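Long-range contacts in probable porin (Pseudomonas aeruginosa, PDB 4FSO), which probably acts as a porin of the OprD family, an outer-membrane beta-barrel channel through which small solutes would pass: residues P124-L129 against A195-Y200; D174-C179 against Y290-N295; V218-Y223 against E247-A252. All blocks are in the same frame, centred on the assembly; numbering follows the deposited sequence.

Contact 1 of 3, residues P124-L129 against A195-Y200; sequences PDMPLL and AYQLDY
Residues 124-129 end a strand and double back through a tight type I turn, Met126 to Leu129, while 195-200 lie within one strand of the barrel wall. The backbones stay well apart, Leu128 CA lying 7.1 Å from Ala195 CA, so side chains alone make the contact. In Met126, CG takes the crowded position between N and the carbonyl carbon (chi1 48°), and the bend at chi3 swings CE to 3.8 Å from Ala195 CB. The same methyl lies 3.4 Å from Gln197 OE1, as Met126 and Gln197 slide past each other in opposite directions. Leu128 CD2 closes on Ala195 CB from 3.8 Å. Pro127 crosses the extended Gln197 at about a right angle. The Gln197 amide is held by a nearly straight in-plane bond, NE2 to the syn lone pair of Asp199 OD1 (3.1 Å, 162°), and that oxygen also bonds to Gln209. The turn rests on the side of the strand bearing Ala195 and Gln197, opposite Tyr196, consistent with a segment folded into the barrel lumen as in OprD-family porins. Pro127 and Leu128 reach on to strands 206-215 and 219-231, and Leu129 meets Leu161 of strand 154-165.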
loop_
_atom_site.group_PDB
_atom_site.type_symbol
_atom_site.label_atom_id
_atom_site.label_comp_id
_atom_site.label_asym_id
_atom_site.label_seq_id
_atom_site.Cartn_x
_atom_site.Cartn_y
_atom_site.Cartn_z
ATOM N N PRO A 124 -6.711 -7.084 1.457
ATOM C CA PRO A 124 -7.011 -5.947 2.335
ATOM C C PRO A 124 -6.342 -4.659 1.851
ATOM O O PRO A 124 -5.210 -4.701 1.389
ATOM C CB PRO A 124 -6.427 -6.380 3.687
ATOM C CG PRO A 124 -6.161 -7.868 3.553
ATOM C CD PRO A 124 -5.849 -8.079 2.115
ATOM N N ASP A 125 -7.054 -3.542 1.935
ATOM C CA ASP A 125 -6.473 -2.242 1.652
ATOM C C ASP A 125 -6.915 -1.233 2.705
ATOM O O ASP A 125 -8.019 -0.705 2.640
ATOM C CB ASP A 125 -6.875 -1.758 0.266
ATOM C CG ASP A 125 -5.865 -0.806 -0.324
ATOM O OD1 ASP A 125 -4.662 -0.946 -0.004
ATOM O OD2 ASP A 125 -6.267 0.072 -1.112
ATOM N N MET A 126 -6.045 -0.968 3.675
ATOM C CA MET A 126 -6.402 -0.153 4.844
ATOM C C MET A 126 -5.124 0.285 5.586
ATOM O O MET A 126 -4.086 -0.335 5.415
ATOM C CB MET A 126 -7.328 -0.962 5.765
ATOM C CG MET A 126 -6.838 -2.387 6.066
ATOM S SD MET A 126 -7.420 -2.990 7.649
ATOM C CE MET A 126 -6.963 -1.588 8.733
ATOM N N PRO A 127 -5.194 1.344 6.415
ATOM C CA PRO A 127 -3.986 1.886 7.075
ATOM C C PRO A 127 -3.082 0.882 7.813
ATOM O O PRO A 127 -1.864 1.040 7.767
ATOM C CB PRO A 127 -4.568 2.920 8.055
ATOM C CG PRO A 127 -5.772 3.421 7.322
ATOM C CD PRO A 127 -6.379 2.156 6.746
ATOM N N LEU A 128 -3.657 -0.123 8.472
ATOM C CA LEU A 128 -2.856 -1.109 9.189
ATOM C C LEU A 128 -2.314 -2.202 8.237
ATOM O O LEU A 128 -1.347 -2.905 8.556
ATOM C CB LEU A 128 -3.666 -1.686 10.361
ATOM C CG LEU A 128 -3.693 -0.967 11.734
ATOM C CD1 LEU A 128 -3.511 0.524 11.668
ATOM C CD2 LEU A 128 -4.979 -1.251 12.459
ATOM N N LEU A 129 -2.927 -2.318 7.058
ATOM C CA LEU A 129 -2.480 -3.263 6.030
ATOM C C LEU A 129 -2.811 -2.773 4.595
ATOM O O LEU A 129 -3.937 -2.950 4.099
ATOM C CB LEU A 129 -3.071 -4.667 6.284
ATOM C CG LEU A 129 -2.361 -5.934 5.747
ATOM C CD1 LEU A 129 -3.218 -7.179 5.956
ATOM C CD2 LEU A 129 -1.933 -5.856 4.277
ATOM N N ALA A 195 -7.676 -6.077 13.030
ATOM C CA ALA A 195 -7.733 -4.623 12.923
ATOM C C ALA A 195 -9.176 -4.219 13.103
ATOM O O ALA A 195 -10.084 -5.024 12.878
ATOM C CB ALA A 195 -7.211 -4.139 11.589
ATOM N N TYR A 196 -9.392 -2.989 13.543
ATOM C CA TYR A 196 -10.742 -2.473 13.715
ATOM C C TYR A 196 -10.549 -1.043 13.347
ATOM O O TYR A 196 -9.527 -0.455 13.719
ATOM C CB TYR A 196 -11.226 -2.580 15.173
ATOM C CG TYR A 196 -11.155 -3.991 15.727
ATOM C CD1 TYR A 196 -9.993 -4.471 16.345
ATOM C CD2 TYR A 196 -12.250 -4.853 15.627
ATOM C CE1 TYR A 196 -9.927 -5.762 16.838
ATOM C CE2 TYR A 196 -12.196 -6.152 16.126
ATOM C CZ TYR A 196 -11.034 -6.602 16.722
ATOM O OH TYR A 196 -10.993 -7.893 17.205
ATOM N N GLN A 197 -11.511 -0.474 12.626
ATOM C CA GLN A 197 -11.321 0.861 12.095
ATOM C C GLN A 197 -12.608 1.668 12.102
ATOM O O GLN A 197 -13.686 1.140 11.879
ATOM C CB GLN A 197 -10.735 0.739 10.690
ATOM C CG GLN A 197 -10.497 2.027 9.920
ATOM C CD GLN A 197 -9.978 1.758 8.494
ATOM O OE1 GLN A 197 -9.534 0.641 8.175
ATOM N NE2 GLN A 197 -10.051 2.772 7.635
ATOM N N LEU A 198 -12.485 2.967 12.349
ATOM C CA LEU A 198 -13.621 3.871 12.261
ATOM C C LEU A 198 -13.295 5.059 11.350
ATOM O O LEU A 198 -12.308 5.745 11.559
ATOM C CB LEU A 198 -14.007 4.338 13.662
ATOM C CG LEU A 198 -15.404 4.924 13.842
ATOM C CD1 LEU A 198 -15.696 5.020 15.315
ATOM C CD2 LEU A 198 -15.547 6.305 13.208
ATOM N N ASP A 199 -14.142 5.304 10.357
ATOM C CA ASP A 199 -13.950 6.407 9.402
ATOM C C ASP A 199 -15.054 7.448 9.533
ATOM O O ASP A 199 -16.212 7.157 9.246
ATOM C CB ASP A 199 -13.976 5.888 7.958
ATOM C CG ASP A 199 -12.765 5.050 7.610
ATOM O OD1 ASP A 199 -11.666 5.397 8.100
ATOM O OD2 ASP A 199 -12.913 4.053 6.849
ATOM N N TYR A 200 -14.710 8.664 9.949
ATOM C CA TYR A 200 -15.717 9.714 10.099
ATOM C C TYR A 200 -15.498 10.739 9.012
ATOM O O TYR A 200 -14.443 11.369 8.961
ATOM C CB TYR A 200 -15.584 10.364 11.463
ATOM C CG TYR A 200 -16.616 11.438 11.772
ATOM C CD1 TYR A 200 -17.799 11.545 11.043
ATOM C CD2 TYR A 200 -16.399 12.345 12.805
ATOM C CE1 TYR A 200 -18.731 12.536 11.339
ATOM C CE2 TYR A 200 -17.319 13.324 13.106
ATOM C CZ TYR A 200 -18.479 13.422 12.378
ATOM O OH TYR A 200 -19.381 14.414 12.699
#

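Contact 2 of 3, residues D174-C179 against Y290-N295; sequences DIRLHC and YLDGSN
His178 and Tyr290 lie side by side and point the same way, their rings forming an offset stack with centroids 4.5 Å apart and planes only 13° from parallel. The slip places Tyr290 CE2 over the rim of the imidazole, 3.5 Å from His178 CG, while His178 CB makes a CH-pi contact over a face of the phenol ring. The two side chains reach this position by different torsions: CG of His178 is anti to its backbone N (chi1 178°), whereas that of Tyr290 sits in the crowded position between N and the carbonyl carbon. The phenol hydroxyl is tied beyond the stack to Asp306. Next to the stack the backbones are bridged at Leu177 and Leu291. His178 N donates a hydrogen bond to Tyr290 O (2.7 Å), and Asp292 N one to Arg176 O (2.9 Å), approaching from above the carbonyl plane. A water donating to His178 O and accepting from Tyr290 N adds a further link. At the other end the side chains of Ile175 and Leu291 cross obliquely, Ile175 CG2 coming within 4.0 Å of Leu291 CD2, while Arg176 turns its guanidinium away to a salt bridge with Asp187. Ser294 OG bonds to Leu291 O across a type II turn. Cys179 carries the disulfide to Cys186. Such joining of long loops between barrel strands is consistent with the inward-folded loops that narrow the channel in OprD-family porins.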
loop_
_atom_site.group_PDB
_atom_site.type_symbol
_atom_site.label_atom_id
_atom_site.label_comp_id
_atom_site.label_asym_id
_atom_site.label_seq_id
_atom_site.Cartn_x
_atom_site.Cartn_y
_atom_site.Cartn_z
ATOM N N ASP A 174 1.655 -18.712 7.412
ATOM C CA ASP A 174 1.287 -17.855 8.534
ATOM C C ASP A 174 1.844 -16.435 8.478
ATOM O O ASP A 174 2.971 -16.213 8.029
ATOM C CB ASP A 174 1.691 -18.498 9.844
ATOM C CG ASP A 174 0.659 -18.292 10.896
ATOM O OD1 ASP A 174 0.062 -17.183 10.905
ATOM O OD2 ASP A 174 0.427 -19.237 11.681
ATOM N N ILE A 175 1.049 -15.486 8.973
ATOM C CA ILE A 175 1.314 -14.059 8.788
ATOM C C ILE A 175 2.588 -13.571 9.485
ATOM O O ILE A 175 2.910 -13.971 10.597
ATOM C CB ILE A 175 0.112 -13.247 9.221
ATOM C CG1 ILE A 175 -1.148 -13.835 8.581
ATOM C CG2 ILE A 175 0.304 -11.777 8.898
ATOM C CD1 ILE A 175 -2.299 -12.832 8.396
ATOM N N ARG A 176 3.314 -12.707 8.798
ATOM C CA ARG A 176 4.684 -12.398 9.147
ATOM C C ARG A 176 4.903 -10.932 9.308
ATOM O O ARG A 176 4.285 -10.097 8.644
ATOM C CB ARG A 176 5.625 -12.854 8.035
ATOM C CG ARG A 176 6.152 -14.230 8.203
ATOM C CD ARG A 176 6.610 -14.790 6.883
ATOM N NE ARG A 176 7.258 -16.083 7.087
ATOM C CZ ARG A 176 6.619 -17.208 7.413
ATOM N NH1 ARG A 176 5.293 -17.220 7.581
ATOM N NH2 ARG A 176 7.312 -18.330 7.573
ATOM N N LEU A 177 5.838 -10.643 10.192
ATOM C CA LEU A 177 6.332 -9.316 10.394
ATOM C C LEU A 177 7.279 -9.020 9.248
ATOM O O LEU A 177 8.130 -9.842 8.895
ATOM C CB LEU A 177 7.087 -9.282 11.709
ATOM C CG LEU A 177 7.657 -7.923 12.066
ATOM C CD1 LEU A 177 6.540 -6.958 12.402
ATOM C CD2 LEU A 177 8.587 -8.107 13.219
ATOM N N HIS A 178 7.130 -7.845 8.651
ATOM C CA HIS A 178 8.055 -7.437 7.616
ATOM C C HIS A 178 9.425 -7.272 8.263
ATOM O O HIS A 178 9.549 -6.756 9.385
ATOM C CB HIS A 178 7.613 -6.131 6.976
ATOM C CG HIS A 178 8.562 -5.640 5.921
ATOM N ND1 HIS A 178 9.508 -4.668 6.168
ATOM C CD2 HIS A 178 8.721 -6.014 4.632
ATOM C CE1 HIS A 178 10.203 -4.455 5.062
ATOM N NE2 HIS A 178 9.748 -5.255 4.120
ATOM N N CYS A 179 10.457 -7.710 7.559
ATOM C CA CYS A 179 11.761 -7.816 8.172
ATOM C C CYS A 179 12.856 -7.498 7.160
ATOM O O CYS A 179 14.043 -7.477 7.498
ATOM C CB CYS A 179 11.944 -9.239 8.729
ATOM S SG CYS A 179 12.567 -10.441 7.512
ATOM N N TYR A 290 5.273 -3.564 10.275
ATOM C CA TYR A 290 4.139 -3.847 9.419
ATOM C C TYR A 290 4.250 -5.242 8.848
ATOM O O TYR A 290 5.270 -5.909 9.042
ATOM C CB TYR A 290 3.991 -2.825 8.303
ATOM C CG TYR A 290 5.228 -2.551 7.471
ATOM C CD1 TYR A 290 6.221 -1.699 7.940
ATOM C CD2 TYR A 290 5.374 -3.090 6.187
ATOM C CE1 TYR A 290 7.330 -1.403 7.179
ATOM C CE2 TYR A 290 6.500 -2.804 5.405
ATOM C CZ TYR A 290 7.473 -1.951 5.914
ATOM O OH TYR A 290 8.593 -1.625 5.184
ATOM N N LEU A 291 3.197 -5.679 8.156
ATOM C CA LEU A 291 3.116 -7.054 7.643
ATOM C C LEU A 291 3.914 -7.285 6.352
ATOM O O LEU A 291 3.922 -6.447 5.433
ATOM C CB LEU A 291 1.659 -7.450 7.400
ATOM C CG LEU A 291 0.803 -7.369 8.652
ATOM C CD1 LEU A 291 -0.586 -7.923 8.362
ATOM C CD2 LEU A 291 1.507 -8.091 9.820
ATOM N N ASP A 292 4.601 -8.422 6.301
ATOM C CA ASP A 292 5.167 -8.900 5.058
ATOM C C ASP A 292 4.014 -9.038 4.048
ATOM O O ASP A 292 2.965 -9.610 4.366
ATOM C CB ASP A 292 5.838 -10.246 5.295
ATOM C CG ASP A 292 6.933 -10.527 4.306
ATOM O OD1 ASP A 292 7.019 -9.812 3.298
ATOM O OD2 ASP A 292 7.721 -11.463 4.537
ATOM N N GLY A 293 4.206 -8.504 2.847
ATOM C CA GLY A 293 3.149 -8.474 1.857
ATOM C C GLY A 293 2.337 -7.196 1.917
ATOM O O GLY A 293 1.272 -7.088 1.315
ATOM N N SER A 294 2.840 -6.222 2.663
ATOM C CA SER A 294 2.211 -4.914 2.711
ATOM C C SER A 294 3.238 -3.812 2.510
ATOM O O SER A 294 4.441 -4.066 2.428
ATOM C CB SER A 294 1.475 -4.698 4.040
ATOM O OG SER A 294 2.374 -4.421 5.096
ATOM N N ASN A 295 2.747 -2.582 2.418
ATOM C CA ASN A 295 3.615 -1.419 2.447
ATOM C C ASN A 295 3.195 -0.591 3.632
ATOM O O ASN A 295 2.008 -0.521 3.941
ATOM C CB ASN A 295 3.468 -0.574 1.177
ATOM C CG ASN A 295 3.501 -1.407 -0.092
ATOM O OD1 ASN A 295 4.352 -2.299 -0.247
ATOM N ND2 ASN A 295 2.577 -1.114 -1.014
HETATM O O HOH W 1 8.214 -4.505 9.878
#

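Contact 3 of 3, residues V218-Y223 against E247-A252; sequences VYRQRY and EDAGAA
Glu247 O is held by one hydrogen bond and a weaker CA-H...O contact from the facing strand: Arg220 N bonds to it at 2.8 Å, nearly along the C=O axis, and Tyr219 CA lies 3.1 Å from it. The return bond, Glu247 N to Arg220 O (2.9 Å), lies in the carbonyl plane and completes an antiparallel hydrogen-bonded pair. One step on, Tyr219 and Asp248 form a non-hydrogen-bonded pair whose side chains diverge. Beyond it Val218 O takes a more bent bond from Ala249 N (3.1 Å), which comes from well above its carbonyl plane, as well as a CA-H...O contact from Asp248. Strands 219-231 and 236-248 form an antiparallel hairpin of the barrel wall, and this contact lies at its open end, away from the turn joining the two strands. Here the second strand stops and a type II' turn, Ala249 to Ala252, closes with Ala252 N bonded to Ala249 O; Gly250 supplies the positive phi that such a turn needs at its second position. Arg220 and Glu247 project from the same face and cross obliquely. Both start with CG in the crowded position between N and the carbonyl carbon, but the glutamate then extends, while the arginine bends at chi3 (82°), bringing its guanidinium over the start of the turn. Ala249 CB, 3.8 Å from Arg220 NE, and Asp248 O lie over one guanidinium face. Glu247 OE2 sits at the edge, where Arg220 NH1 meets it in a salt bridge of 2.9 Å, with the guanidinium and carboxylate planes 62° apart. Tyr219 leaves from the other side of the strand, toward Leu177 and Leu291, and Tyr223, four residues further on and on the same side, lies against Pro127 and Leu128.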
loop_
_atom_site.group_PDB
_atom_site.type_symbol
_atom_site.label_atom_id
_atom_site.label_comp_id
_atom_site.label_asym_id
_atom_site.label_seq_id
_atom_site.Cartn_x
_atom_site.Cartn_y
_atom_site.Cartn_z
ATOM N N VAL A 218 3.169 -10.313 18.506
ATOM C CA VAL A 218 4.266 -9.589 17.922
ATOM C C VAL A 218 4.100 -8.144 18.340
ATOM O O VAL A 218 4.963 -7.580 19.022
ATOM C CB VAL A 218 4.239 -9.711 16.398
ATOM C CG1 VAL A 218 5.376 -8.875 15.730
ATOM C CG2 VAL A 218 4.305 -11.182 16.009
ATOM N N TYR A 219 2.976 -7.556 17.946
ATOM C CA TYR A 219 2.812 -6.112 18.067
ATOM C C TYR A 219 1.379 -5.664 18.035
ATOM O O TYR A 219 0.512 -6.289 17.401
ATOM C CB TYR A 219 3.630 -5.341 16.992
ATOM C CG TYR A 219 3.036 -5.253 15.569
ATOM C CD1 TYR A 219 2.107 -4.273 15.232
ATOM C CD2 TYR A 219 3.455 -6.123 14.557
ATOM C CE1 TYR A 219 1.591 -4.183 13.950
ATOM C CE2 TYR A 219 2.951 -6.034 13.248
ATOM C CZ TYR A 219 2.019 -5.066 12.949
ATOM O OH TYR A 219 1.501 -4.992 11.663
ATOM N N ARG A 220 1.149 -4.562 18.734
ATOM C CA ARG A 220 -0.087 -3.814 18.613
ATOM C C ARG A 220 0.219 -2.429 18.022
ATOM O O ARG A 220 1.302 -1.863 18.215
ATOM C CB ARG A 220 -0.834 -3.737 19.958
ATOM C CG ARG A 220 0.011 -3.345 21.163
ATOM C CD ARG A 220 -0.819 -3.323 22.475
ATOM N NE ARG A 220 -0.995 -4.647 23.093
ATOM C CZ ARG A 220 -0.496 -5.008 24.277
ATOM N NH1 ARG A 220 0.215 -4.149 24.999
ATOM N NH2 ARG A 220 -0.710 -6.235 24.745
ATOM N N GLN A 221 -0.749 -1.899 17.294
ATOM C CA GLN A 221 -0.570 -0.678 16.561
ATOM C C GLN A 221 -1.881 0.131 16.556
ATOM O O GLN A 221 -2.955 -0.410 16.307
ATOM C CB GLN A 221 -0.116 -1.045 15.137
ATOM C CG GLN A 221 0.292 0.116 14.246
ATOM C CD GLN A 221 1.023 -0.363 12.985
ATOM O OE1 GLN A 221 0.413 -0.596 11.936
ATOM N NE2 GLN A 221 2.336 -0.514 13.093
ATOM N N ARG A 222 -1.783 1.421 16.845
ATOM C CA ARG A 222 -2.913 2.330 16.733
ATOM C C ARG A 222 -2.627 3.317 15.609
ATOM O O ARG A 222 -1.462 3.587 15.271
ATOM C CB ARG A 222 -3.118 3.131 18.024
ATOM C CG ARG A 222 -3.456 2.326 19.264
ATOM C CD ARG A 222 -3.848 3.262 20.424
ATOM N NE ARG A 222 -2.703 3.943 21.035
ATOM C CZ ARG A 222 -2.748 5.160 21.579
ATOM N NH1 ARG A 222 -3.877 5.867 21.580
ATOM N NH2 ARG A 222 -1.653 5.678 22.117
ATOM N N TYR A 223 -3.698 3.881 15.064
ATOM C CA TYR A 223 -3.590 4.777 13.943
ATOM C C TYR A 223 -4.608 5.909 13.996
ATOM O O TYR A 223 -5.772 5.678 14.272
ATOM C CB TYR A 223 -3.772 3.993 12.647
ATOM C CG TYR A 223 -4.002 4.884 11.441
ATOM C CD1 TYR A 223 -2.927 5.384 10.707
ATOM C CD2 TYR A 223 -5.294 5.229 11.035
ATOM C CE1 TYR A 223 -3.130 6.199 9.589
ATOM C CE2 TYR A 223 -5.510 6.049 9.933
ATOM C CZ TYR A 223 -4.426 6.527 9.210
ATOM O OH TYR A 223 -4.645 7.338 8.124
ATOM N N GLU A 247 3.729 -1.052 19.588
ATOM C CA GLU A 247 4.596 -1.654 20.579
ATOM C C GLU A 247 4.490 -3.161 20.480
ATOM O O GLU A 247 3.541 -3.673 19.889
ATOM C CB GLU A 247 4.166 -1.214 21.967
ATOM C CG GLU A 247 2.767 -1.656 22.266
ATOM C CD GLU A 247 2.232 -1.085 23.550
ATOM O OE1 GLU A 247 2.799 -0.079 24.038
ATOM O OE2 GLU A 247 1.243 -1.652 24.068
ATOM N N ASP A 248 5.472 -3.864 21.045
ATOM C CA ASP A 248 5.392 -5.315 21.232
ATOM C C ASP A 248 4.122 -5.721 22.000
ATOM O O ASP A 248 3.627 -4.973 22.845
ATOM C CB ASP A 248 6.645 -5.838 21.950
ATOM C CG ASP A 248 6.878 -5.178 23.295
ATOM O OD1 ASP A 248 7.110 -3.958 23.317
ATOM O OD2 ASP A 248 6.851 -5.878 24.334
ATOM N N ALA A 249 3.603 -6.907 21.704
ATOM C CA ALA A 249 2.332 -7.369 22.278
ATOM C C ALA A 249 2.451 -8.831 22.656
ATOM O O ALA A 249 3.218 -9.566 22.015
ATOM C CB ALA A 249 1.208 -7.194 21.274
ATOM N N GLY A 250 1.700 -9.259 23.676
ATOM C CA GLY A 250 1.767 -10.645 24.117
ATOM C C GLY A 250 3.174 -11.210 24.327
ATOM O O GLY A 250 3.987 -10.647 25.083
ATOM N N ALA A 251 3.475 -12.317 23.643
ATOM C CA ALA A 251 4.775 -12.993 23.788
ATOM C C ALA A 251 5.966 -12.190 23.269
ATOM O O ALA A 251 7.113 -12.522 23.582
ATOM C CB ALA A 251 4.754 -14.376 23.124
ATOM N N ALA A 252 5.680 -11.151 22.475
ATOM C CA ALA A 252 6.694 -10.264 21.906
ATOM C C ALA A 252 7.694 -11.085 21.126
ATOM O O ALA A 252 8.878 -11.148 21.462
ATOM C CB ALA A 252 7.397 -9.435 22.991
#

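In the fold
The three contacts form a continuous patch, their centres 14 to 16 Å apart. Contacts 1 and 2 meet where Leu129 CD2 packs 3.6 Å from Ser294 CB, adjoining the pairing of strands 129-131 and 294-295. Contacts 1 and 3 meet along strand 219-231, Leu128 CD1 lying 3.6 Å from Tyr223 CB. From the same strand Tyr219 reaches contact 2, its OH 3.6 Å from Leu291 CD2. Contact 3 is nested in sequence within the loop that contact 2 closes. A bound calcium ion is about 5 Å from the side chain of Tyr290 in contact 2; in contact 1 the side chain of Ala195 is about 9 Å from a bound C8E detergent molecule.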